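Local coordinates for protein cupin 2, conserved barrel (Desulfitobacterium hafniense, PDB 2OZJ) that is of unknown function but belongs to the cupin superfamily, whose members share a conserved beta-barrel domain, at residues 79-82 and 83-86. Numbering follows the deposited sequence.
Sequences DLVP and EDVL
A type II beta turn from Val81 to Asp84 carries the chain from strand 76-80 into strand 84-88 of the cupin barrel. Pro82 and Glu83 take its two corners, and Glu83 has the positive phi (84°) of the second corner. Asp84 N closes the turn on Val81 O at 3.0 Å. The Asp84 side chain then reaches back over the turn. Its CG lies anti to its own carbonyl carbon (chi1 -77°), which brings the carboxylate up to the backbone of Val81. OD2 accepts from Val81 N at 2.8 Å. This bond is nearly straight (166° at the hydrogen), but the N-H arrives from above the carboxylate plane. OD2 also lies 3.5 Å from Val81 CG2, so the methyl flanks the acceptor. The other oxygen, OD1, takes a bond from a water at 2.8 Å. The same water donates to Pro82 O and so links the carboxylate to the first corner of the turn.

Beside the turn, the buried Leu80 and Leu86 meet, CD2 of Leu80 on CB of Leu86 at 4.1 Å, and the two side chains cross at about a right angle. Both leucines also touch Ile71 of strand 68-73. Leu80 and Asp84 meet Pro13 of the second subunit, and Asp84 and Val85 pair with an antiparallel strand of that chain.

Asp84 thus holds Val81 through both its backbone N-H and its carboxylate. Val81 N on OD2 and the water on OD1 would restrain the rotation of this buried carboxylate. These two donors probably help stabilise a negative charge there.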
ATOM      1  N   ASP A  79     -13.955  12.837  -4.177  1.00 14.84           N
ATOM      2  CA  ASP A  79     -12.739  13.259  -4.859  1.00 15.19           C
ATOM      3  C   ASP A  79     -11.496  12.803  -4.089  1.00 15.43           C
ATOM      4  O   ASP A  79     -11.450  12.861  -2.851  1.00 14.33           O
ATOM      5  CB  ASP A  79     -12.695  14.790  -4.997  1.00 17.92           C
ATOM      6  CG  ASP A  79     -13.781  15.335  -5.901  1.00 24.35           C
ATOM      7  OD1 ASP A  79     -14.055  14.726  -6.957  1.00 26.82           O
ATOM      8  OD2 ASP A  79     -14.342  16.384  -5.540  1.00 30.23           O
ATOM      9  N   LEU A  80     -10.483  12.408  -4.849  1.00 14.77           N
ATOM     10  CA  LEU A  80      -9.223  11.935  -4.294  1.00 16.99           C
ATOM     11  C   LEU A  80      -8.032  12.631  -4.945  1.00 18.21           C
ATOM     12  O   LEU A  80      -8.053  12.968  -6.151  1.00 18.67           O
ATOM     13  CB  LEU A  80      -9.090  10.416  -4.438  1.00 19.42           C
ATOM     14  CG  LEU A  80     -10.101   9.544  -3.664  1.00 25.99           C
ATOM     15  CD1 LEU A  80     -11.188   9.074  -4.633  1.00 27.08           C
ATOM     16  CD2 LEU A  80      -9.454   8.340  -2.975  1.00 25.75           C
ATOM     17  N   VAL A  81      -7.003  12.876  -4.136  1.00 15.26           N
ATOM     18  CA  VAL A  81      -5.777  13.534  -4.591  1.00 13.19           C
ATOM     19  C   VAL A  81      -4.624  12.640  -4.179  1.00 13.01           C
ATOM     20  O   VAL A  81      -4.813  11.730  -3.379  1.00 15.25           O
ATOM     21  CB  VAL A  81      -5.656  14.966  -4.004  1.00 14.10           C
ATOM     22  CG1 VAL A  81      -6.878  15.790  -4.378  1.00 18.56           C
ATOM     23  CG2 VAL A  81      -5.449  14.934  -2.494  1.00 13.05           C
ATOM     24  N   PRO A  82      -3.426  12.872  -4.726  1.00 14.38           N
ATOM     25  CA  PRO A  82      -2.304  11.981  -4.403  1.00 16.44           C
ATOM     26  C   PRO A  82      -2.081  11.789  -2.909  1.00 16.45           C
ATOM     27  O   PRO A  82      -2.194  12.747  -2.125  1.00 13.32           O
ATOM     28  CB  PRO A  82      -1.112  12.680  -5.066  1.00 17.32           C
ATOM     29  CG  PRO A  82      -1.704  13.405  -6.185  1.00 17.20           C
ATOM     30  CD  PRO A  82      -3.017  13.932  -5.666  1.00 15.57           C
ATOM     31  N   GLU A  83      -1.768  10.551  -2.539  1.00 16.30           N
ATOM     32  CA  GLU A  83      -1.606  10.088  -1.173  1.00 15.31           C
ATOM     33  C   GLU A  83      -2.901   9.702  -0.462  1.00 14.43           C
ATOM     34  O   GLU A  83      -2.836   8.998   0.537  1.00 14.96           O
ATOM     35  CB  GLU A  83      -0.788  11.038  -0.277  1.00 17.88           C
ATOM     36  CG  GLU A  83       0.612  11.344  -0.783  1.00 23.73           C
ATOM     37  CD  GLU A  83       1.346  12.314   0.131  1.00 26.93           C
ATOM     38  OE1 GLU A  83       0.994  12.390   1.331  1.00 44.78           O
ATOM     39  OE2 GLU A  83       2.270  13.008  -0.340  1.00 37.38           O
ATOM     40  N   ASP A  84      -4.065  10.121  -0.946  1.00 12.83           N
ATOM     41  CA  ASP A  84      -5.313   9.688  -0.317  1.00 12.34           C
ATOM     42  C   ASP A  84      -5.498   8.179  -0.378  1.00 12.29           C
ATOM     43  O   ASP A  84      -5.171   7.550  -1.391  1.00 14.06           O
ATOM     44  CB  ASP A  84      -6.526  10.329  -0.995  1.00 14.10           C
ATOM     45  CG  ASP A  84      -6.764  11.796  -0.599  1.00 16.18           C
ATOM     46  OD1 ASP A  84      -6.271  12.344   0.441  1.00 14.96           O
ATOM     47  OD2 ASP A  84      -7.530  12.412  -1.377  1.00 14.28           O
ATOM     48  N   VAL A  85      -6.049   7.650   0.718  1.00 12.89           N
ATOM     49  CA  VAL A  85      -6.519   6.300   0.834  1.00 16.53           C
ATOM     50  C   VAL A  85      -8.010   6.338   1.135  1.00 13.09           C
ATOM     51  O   VAL A  85      -8.536   7.246   1.845  1.00 13.98           O
ATOM     52  CB  VAL A  85      -5.703   5.502   1.902  1.00 16.54           C
ATOM     53  CG1 VAL A  85      -6.054   5.970   3.337  1.00 15.05           C
ATOM     54  CG2 VAL A  85      -5.919   4.063   1.738  1.00 24.12           C
ATOM     55  N   LEU A  86      -8.718   5.392   0.542  1.00 13.81           N
ATOM     56  CA  LEU A  86     -10.124   5.155   0.851  1.00 11.42           C
ATOM     57  C   LEU A  86     -10.378   3.664   0.836  1.00 13.57           C
ATOM     58  O   LEU A  86      -9.903   2.974  -0.065  1.00 16.33           O
ATOM     59  CB  LEU A  86     -11.046   5.838  -0.174  1.00 10.22           C
ATOM     60  CG  LEU A  86     -12.513   6.010   0.271  1.00 11.80           C
ATOM     61  CD1 LEU A  86     -12.722   7.010   1.427  1.00 11.31           C
ATOM     62  CD2 LEU A  86     -13.363   6.453  -0.907  1.00 16.83           C
TER
HETATM   63  O   HOH W   1      -3.659  13.200   0.326  1.00 25.68           O